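Local coordinates for protein 3-methylornithine synthase (Methanosarcina barkeri, PDB 3T7V) that isomerises L-lysine to (3R)-3-methyl-D-ornithine by a radical mechanism that uses a [4Fe-4S] cluster and S-adenosylmethionine, a step in pyrrolysine biosynthesis, at residues Glu38-Glu41 with Arg42-Ala46; Ile96-Thr99 with Cys100-Lys104; Arg194-Ala197 with Lys198-Gly201. All coordinates share one frame; numbering follows the deposited sequence.

Contact 1. Residues Glu38-Glu41 with Arg42-Ala46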
loop_
_atom_site.group_PDB
_atom_site.type_symbol
_atom_site.label_atom_id
_atom_site.label_comp_id
_atom_site.label_asym_id
_atom_site.label_seq_id
_atom_site.Cartn_x
_atom_site.Cartn_y
_atom_site.Cartn_z
ATOM N N GLU A 38 26.044 -6.000 -7.783
ATOM C CA GLU A 38 26.493 -6.742 -6.610
ATOM C C GLU A 38 26.090 -6.080 -5.306
ATOM O O GLU A 38 25.712 -6.758 -4.356
ATOM C CB GLU A 38 28.013 -6.946 -6.646
ATOM C CG GLU A 38 28.549 -7.537 -7.947
ATOM C CD GLU A 38 30.018 -7.974 -7.840
ATOM O OE1 GLU A 38 30.922 -7.098 -7.661
ATOM O OE2 GLU A 38 30.275 -9.199 -7.940
ATOM N N GLY A 39 26.257 -4.765 -5.249
ATOM C CA GLY A 39 25.799 -3.937 -4.116
ATOM C C GLY A 39 24.301 -4.091 -3.857
ATOM O O GLY A 39 23.903 -4.285 -2.713
ATOM N N LEU A 40 23.483 -4.004 -4.919
ATOM C CA LEU A 40 22.043 -4.156 -4.781
ATOM C C LEU A 40 21.694 -5.536 -4.324
ATOM O O LEU A 40 20.842 -5.679 -3.432
ATOM C CB LEU A 40 21.304 -3.763 -6.080
ATOM C CG LEU A 40 21.345 -2.258 -6.399
ATOM C CD1 LEU A 40 20.829 -2.058 -7.839
ATOM C CD2 LEU A 40 20.540 -1.432 -5.382
ATOM N N GLU A 41 22.364 -6.569 -4.850
ATOM C CA GLU A 41 22.086 -7.939 -4.384
ATOM C C GLU A 41 22.457 -8.121 -2.889
ATOM O O GLU A 41 21.753 -8.825 -2.160
ATOM C CB GLU A 41 22.772 -8.999 -5.280
ATOM C CG GLU A 41 22.373 -10.392 -4.934
ATOM C CD GLU A 41 20.848 -10.528 -4.836
ATOM O OE1 GLU A 41 20.163 -10.259 -5.869
ATOM O OE2 GLU A 41 20.318 -10.866 -3.727
ATOM N N ARG A 42 23.508 -7.447 -2.412
ATOM C CA ARG A 42 23.859 -7.575 -1.004
ATOM C C ARG A 42 22.804 -6.869 -0.134
ATOM O O ARG A 42 22.461 -7.337 0.976
ATOM C CB ARG A 42 25.313 -7.133 -0.690
ATOM C CG ARG A 42 25.597 -5.683 -0.537
ATOM C CD ARG A 42 26.557 -5.465 0.632
ATOM N NE ARG A 42 26.786 -4.038 0.878
ATOM C CZ ARG A 42 25.871 -3.185 1.332
ATOM N NH1 ARG A 42 24.639 -3.585 1.598
ATOM N NH2 ARG A 42 26.196 -1.917 1.506
ATOM N N LEU A 43 22.248 -5.786 -0.642
ATOM C CA LEU A 43 21.168 -5.052 0.088
ATOM C C LEU A 43 19.888 -5.929 0.135
ATOM O O LEU A 43 19.309 -6.079 1.243
ATOM C CB LEU A 43 20.900 -3.718 -0.625
ATOM C CG LEU A 43 19.688 -2.962 -0.107
ATOM C CD1 LEU A 43 19.783 -2.672 1.412
ATOM C CD2 LEU A 43 19.377 -1.727 -0.953
ATOM N N TYR A 44 19.485 -6.498 -0.996
ATOM C CA TYR A 44 18.302 -7.388 -0.991
ATOM C C TYR A 44 18.486 -8.589 -0.071
ATOM O O TYR A 44 17.631 -8.921 0.670
ATOM C CB TYR A 44 17.954 -7.896 -2.389
ATOM C CG TYR A 44 17.824 -6.809 -3.455
ATOM C CD1 TYR A 44 17.359 -5.494 -3.124
ATOM C CD2 TYR A 44 18.073 -7.079 -4.803
ATOM C CE1 TYR A 44 17.245 -4.516 -4.107
ATOM C CE2 TYR A 44 17.929 -6.117 -5.755
ATOM C CZ TYR A 44 17.519 -4.849 -5.411
ATOM O OH TYR A 44 17.462 -3.930 -6.421
ATOM N N SER A 45 19.684 -9.205 -0.114
ATOM C CA SER A 45 19.983 -10.339 0.748
ATOM C C SER A 45 19.898 -9.962 2.222
ATOM O O SER A 45 19.359 -10.728 3.025
ATOM C CB SER A 45 21.425 -10.848 0.445
ATOM O OG SER A 45 21.678 -11.954 1.284
ATOM N N ALA A 46 20.416 -8.785 2.607
ATOM C CA ALA A 46 20.309 -8.369 3.996
ATOM C C ALA A 46 18.842 -8.232 4.433
ATOM O O ALA A 46 18.431 -8.620 5.543
ATOM C CB ALA A 46 21.086 -7.035 4.230
#
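Tyr44 N donates to Leu40 O at 2.9 Å with an N-H...O angle of 170°, the straightest of the four i to i+4 bonds here. The same oxygen also lies over one face of the phenol ring, offset toward its rim, with Tyr44 CG 3.2 Å from Leu40 O. The ring reaches this place because its CG stands anti to the carbonyl carbon (chi1 -52°), which turns it back along the helix. There it runs alongside the Leu40 side chain, both pointing the same way, and Tyr44 OH comes within 3.9 Å of Leu40 CB. Glu41 approaches the ring differently: its chain bends at chi2, so that OE1 meets the ring edge near Tyr44 CD2, at 4.0 Å, with the carboxylate steeply inclined to the ring plane. Glu41 OE2 forms a salt bridge with Arg48, two turns further along the helix. Arg42 carries its CG between the backbone N and the carbonyl carbon (chi1 81°), which presses Arg42 CG to 3.1 Å from Gly39 O. With an alanine here instead of Tyr44, the flank of Leu40 and its carbonyl oxygen would probably lose the ring beside them, opening a gap next to Ser263 and Ala292, though the backbone bond would remain. Helix 37-55 packs with Leu40, Leu43 and Tyr44 against helix 258-268, at Lys260, Ser263 and Leu267, while Arg42 and Leu43 also rest on Leu31 of the preceding helix 25-32.

Contact 2. Residues Ile96-Thr99 with Cys100-Lys104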
loop_
_atom_site.group_PDB
_atom_site.type_symbol
_atom_site.label_atom_id
_atom_site.label_comp_id
_atom_site.label_asym_id
_atom_site.label_seq_id
_atom_site.Cartn_x
_atom_site.Cartn_y
_atom_site.Cartn_z
ATOM N N ILE A 96 -21.282 -5.362 -4.708
ATOM C CA ILE A 96 -20.371 -5.578 -3.572
ATOM C C ILE A 96 -20.613 -6.968 -2.977
ATOM O O ILE A 96 -19.662 -7.671 -2.705
ATOM C CB ILE A 96 -20.588 -4.462 -2.518
ATOM C CG1 ILE A 96 -20.103 -3.121 -3.132
ATOM C CG2 ILE A 96 -19.885 -4.832 -1.180
ATOM C CD1 ILE A 96 -20.559 -1.834 -2.472
ATOM N N LYS A 97 -21.864 -7.349 -2.835
ATOM C CA LYS A 97 -22.140 -8.665 -2.272
ATOM C C LYS A 97 -21.667 -9.785 -3.222
ATOM O O LYS A 97 -21.059 -10.770 -2.749
ATOM C CB LYS A 97 -23.656 -8.823 -1.965
ATOM C CG LYS A 97 -24.039 -8.055 -0.715
ATOM C CD LYS A 97 -25.515 -8.222 -0.451
ATOM C CE LYS A 97 -25.911 -7.424 0.791
ATOM N NZ LYS A 97 -27.375 -7.278 0.886
ATOM N N GLU A 98 -21.832 -9.608 -4.540
ATOM C CA GLU A 98 -21.344 -10.609 -5.452
ATOM C C GLU A 98 -19.839 -10.697 -5.387
ATOM O O GLU A 98 -19.275 -11.809 -5.389
ATOM C CB GLU A 98 -21.856 -10.296 -6.836
ATOM C CG GLU A 98 -21.275 -11.189 -7.952
ATOM C CD GLU A 98 -21.721 -12.649 -7.825
ATOM O OE1 GLU A 98 -22.962 -12.822 -7.660
ATOM O OE2 GLU A 98 -20.849 -13.602 -7.914
ATOM N N THR A 99 -19.164 -9.569 -5.256
ATOM C CA THR A 99 -17.681 -9.589 -5.161
ATOM C C THR A 99 -17.302 -10.336 -3.887
ATOM O O THR A 99 -16.393 -11.250 -3.915
ATOM C CB THR A 99 -17.135 -8.164 -5.105
ATOM O OG1 THR A 99 -17.472 -7.535 -6.355
ATOM C CG2 THR A 99 -15.642 -8.187 -4.987
ATOM N N CYS A 100 -17.970 -10.033 -2.794
ATOM C CA CYS A 100 -17.644 -10.709 -1.528
ATOM C C CYS A 100 -17.803 -12.248 -1.674
ATOM O O CYS A 100 -16.994 -13.012 -1.110
ATOM C CB CYS A 100 -18.545 -10.280 -0.377
ATOM S SG CYS A 100 -18.088 -8.633 0.198
ATOM N N LYS A 101 -18.847 -12.706 -2.373
ATOM C CA LYS A 101 -19.087 -14.169 -2.470
ATOM C C LYS A 101 -17.860 -14.820 -3.119
ATOM O O LYS A 101 -17.505 -15.962 -2.760
ATOM C CB LYS A 101 -20.330 -14.457 -3.265
ATOM C CG LYS A 101 -21.542 -14.148 -2.397
ATOM C CD LYS A 101 -22.861 -14.558 -3.078
ATOM C CE LYS A 101 -24.086 -13.857 -2.497
ATOM N NZ LYS A 101 -25.298 -14.351 -3.273
ATOM N N THR A 102 -17.186 -14.118 -4.042
ATOM C CA THR A 102 -16.107 -14.736 -4.751
ATOM C C THR A 102 -14.841 -14.784 -3.897
ATOM O O THR A 102 -13.893 -15.456 -4.259
ATOM C CB THR A 102 -15.773 -14.015 -6.115
ATOM O OG1 THR A 102 -15.260 -12.697 -5.892
ATOM C CG2 THR A 102 -16.983 -13.862 -6.960
ATOM N N LEU A 103 -14.824 -14.050 -2.760
ATOM C CA LEU A 103 -13.640 -13.933 -1.914
ATOM C C LEU A 103 -13.678 -14.946 -0.769
ATOM O O LEU A 103 -12.621 -15.283 -0.153
ATOM C CB LEU A 103 -13.560 -12.510 -1.291
ATOM C CG LEU A 103 -13.363 -11.492 -2.398
ATOM C CD1 LEU A 103 -13.280 -10.152 -1.758
ATOM C CD2 LEU A 103 -12.162 -11.790 -3.274
ATOM N N LYS A 104 -14.898 -15.430 -0.452
ATOM C CA LYS A 104 -15.047 -16.270 0.778
ATOM C C LYS A 104 -14.280 -17.559 0.579
ATOM O O LYS A 104 -14.520 -18.293 -0.381
ATOM C CB LYS A 104 -16.538 -16.566 0.980
ATOM C CG LYS A 104 -17.277 -15.300 1.388
ATOM C CD LYS A 104 -18.792 -15.615 1.531
ATOM C CE LYS A 104 -19.537 -14.296 1.644
ATOM N NZ LYS A 104 -20.971 -14.542 1.889
HETATM O O HOH W 1 -24.890 -12.288 -5.721
#
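The flat carbonyl group of Thr99 accepts from two donors of Thr102, its hydroxyl and its backbone N, which come from different directions. Thr102 OG1 donates in the carbonyl plane, on a lone pair of Thr99 O, at 2.7 Å; Thr102 N reaches the same oxygen at 3.0 Å from well above that plane, 59° out of it. The second flat group, the Glu98 carboxylate, brings OE2 to 4.0 Å from the methyl CG2 of Thr102, whereas OE1 faces the other way round the helix. There water 1 donates to Glu98 OE1 and accepts from Lys101 NZ, bridging opposite charges whose atoms, Glu98 OE1 and Lys101 NZ, stand 5.2 Å apart. Thr102 can use its hydroxyl this way because OG1 sits between its backbone N and carbonyl carbon (chi1 66°), which also turns CG2 toward Glu98. Thr99 OG1 is itself bonded to Glu95 O, one turn earlier. The i to i+4 bond from Thr102 N to Glu98 O is weak at 3.4 Å; the shorter i to i+3 bond to Thr99 O, together with that from Leu103 N to Cys100 O, is consistent with a tightening of this turn. Leu103 CG lies 3.4 Å from Thr99 O, and its side chain reaches Cys63 and Ile65 on strand 58-68. Helix 93-103 thus packs against that strand and precedes its parallel neighbour 110-115, the beta-alpha-beta crossover of the TIM-barrel-type radical SAM core.

Contact 3. Residues Arg194-Ala197 with Lys198-Gly201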
loop_
_atom_site.group_PDB
_atom_site.type_symbol
_atom_site.label_atom_id
_atom_site.label_comp_id
_atom_site.label_asym_id
_atom_site.label_seq_id
_atom_site.Cartn_x
_atom_site.Cartn_y
_atom_site.Cartn_z
ATOM N N ARG A 194 -4.347 9.656 10.947
ATOM C CA ARG A 194 -3.749 8.369 11.329
ATOM C C ARG A 194 -3.591 8.295 12.839
ATOM O O ARG A 194 -3.788 7.217 13.390
ATOM C CB ARG A 194 -2.421 8.177 10.598
ATOM C CG ARG A 194 -2.613 7.908 9.095
ATOM C CD ARG A 194 -1.285 7.405 8.446
ATOM N NE ARG A 194 -0.198 8.338 8.649
ATOM C CZ ARG A 194 0.099 9.399 7.909
ATOM N NH1 ARG A 194 1.076 10.172 8.433
ATOM N NH2 ARG A 194 -0.469 9.659 6.700
ATOM N N ARG A 195 -3.261 9.399 13.497
ATOM C CA ARG A 195 -3.129 9.372 14.938
ATOM C C ARG A 195 -4.456 9.106 15.629
ATOM O O ARG A 195 -4.537 8.285 16.573
ATOM C CB ARG A 195 -2.566 10.722 15.389
ATOM C CG ARG A 195 -1.073 10.767 15.047
ATOM C CD ARG A 195 -0.341 12.052 15.488
ATOM N NE ARG A 195 -0.819 12.443 16.838
ATOM C CZ ARG A 195 -1.763 13.369 17.099
ATOM N NH1 ARG A 195 -2.309 14.079 16.092
ATOM N NH2 ARG A 195 -2.108 13.626 18.333
ATOM N N PHE A 196 -5.522 9.742 15.127
ATOM C CA PHE A 196 -6.861 9.545 15.694
ATOM C C PHE A 196 -7.262 8.067 15.514
ATOM O O PHE A 196 -7.822 7.438 16.405
ATOM C CB PHE A 196 -7.888 10.477 15.022
ATOM C CG PHE A 196 -9.287 10.292 15.584
ATOM C CD1 PHE A 196 -9.631 10.937 16.766
ATOM C CD2 PHE A 196 -10.177 9.443 14.975
ATOM C CE1 PHE A 196 -10.929 10.751 17.312
ATOM C CE2 PHE A 196 -11.468 9.227 15.486
ATOM C CZ PHE A 196 -11.818 9.877 16.671
ATOM N N ALA A 197 -6.996 7.532 14.306
ATOM C CA ALA A 197 -7.370 6.150 14.040
ATOM C C ALA A 197 -6.612 5.211 14.992
ATOM O O ALA A 197 -7.266 4.273 15.558
ATOM C CB ALA A 197 -7.026 5.796 12.566
ATOM N N LYS A 198 -5.302 5.440 15.228
ATOM C CA LYS A 198 -4.538 4.540 16.159
ATOM C C LYS A 198 -5.225 4.635 17.561
ATOM O O LYS A 198 -5.367 3.623 18.263
ATOM C CB LYS A 198 -3.102 4.974 16.243
ATOM C CG LYS A 198 -2.317 4.482 15.064
ATOM C CD LYS A 198 -1.538 3.207 15.465
ATOM C CE LYS A 198 -0.062 3.510 15.669
ATOM N NZ LYS A 198 0.668 2.273 16.047
ATOM N N GLN A 199 -5.692 5.832 17.960
ATOM C CA GLN A 199 -6.340 5.935 19.286
ATOM C C GLN A 199 -7.619 5.129 19.373
ATOM O O GLN A 199 -8.049 4.687 20.474
ATOM C CB GLN A 199 -6.645 7.415 19.564
ATOM C CG GLN A 199 -5.368 8.161 19.839
ATOM C CD GLN A 199 -5.509 9.665 19.820
ATOM O OE1 GLN A 199 -4.534 10.385 20.083
ATOM N NE2 GLN A 199 -6.721 10.153 19.605
ATOM N N GLN A 200 -8.348 4.988 18.253
ATOM C CA GLN A 200 -9.564 4.176 18.221
ATOM C C GLN A 200 -9.334 2.685 18.060
ATOM O O GLN A 200 -10.256 1.880 18.085
ATOM C CB GLN A 200 -10.425 4.656 17.063
ATOM C CG GLN A 200 -11.061 6.020 17.268
ATOM C CD GLN A 200 -12.015 6.063 18.477
ATOM O OE1 GLN A 200 -12.758 5.121 18.763
ATOM N NE2 GLN A 200 -12.085 7.229 19.103
ATOM N N GLY A 201 -8.062 2.350 17.916
ATOM C CA GLY A 201 -7.671 0.948 17.821
ATOM C C GLY A 201 -7.223 0.431 16.457
ATOM O O GLY A 201 -6.825 -0.743 16.335
HETATM O O HOH W 2 -9.682 8.431 18.857
#
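This is a local contact within the final turns of helix 187-200, on the outer layer of the radical SAM barrel just before strand 203-210. Regular i to i+4 bonds carry the helix onward, from Lys198 N to Arg194 O and from Gln199 N to Arg195 O, and Gln200 N still donates to Phe196 O at 3.1 Å. Around that carbonyl a small polar cluster forms: water 2 donates to Phe196 O at 3.2 Å and accepts from Gln200 NE2 at 2.7 Å. The water lies over one face of the Phe196 ring, offset toward the rim. With CG anti to its backbone N (chi1 180°), the ring is carried beside Gln200, whose amide NE2 comes to 3.6 Å from Phe196 CZ, while Gln200 CG is 3.7 Å from Phe196 CE2. The amide and ring planes are inclined at 34°. Gln199, its chain extended, takes a more distant place by the ring, and its CG rests 3.4 Å from Arg195 O. Phe196 and Gln200 also touch Asn152 and Leu156, joining this helix to helix 152-160. On the inward side Arg194 is buried and bonds to Leu168 O and Gln170 OE1, close to Arg190, which binds S-adenosylmethionine. Gly201 is the first residue to leave helical angles; its backbone angles, with phi at 108°, would jam a side chain against Gln200 O, and Gly201 N bonds to Lys198 O at 3.0 Å. The arrangement is a Schellman motif, the glycine-based C-terminal capping of an alpha-helix.

From the N terminus the three contacts follow in series, none nesting in or crossing another, and each joins consecutive turns of a single helix rather than closing a long loop. Contact 1 lies in helix 37-55, ahead of strand 58-68, and abuts helix 258-268 from late in the chain. Contact 2 ends helix 93-103, which leads from strand 58-68 to strand 110-115, on the opposite side of the chain's centre; the centres of contacts 1 and 2 are about 41 Å apart. Contact 3 ends helix 187-200 before strand 203-210, its centre about 29 Å from that of contact 2. Contacts 2 and 3 both mark helix ends preceding strands of the parallel sheet.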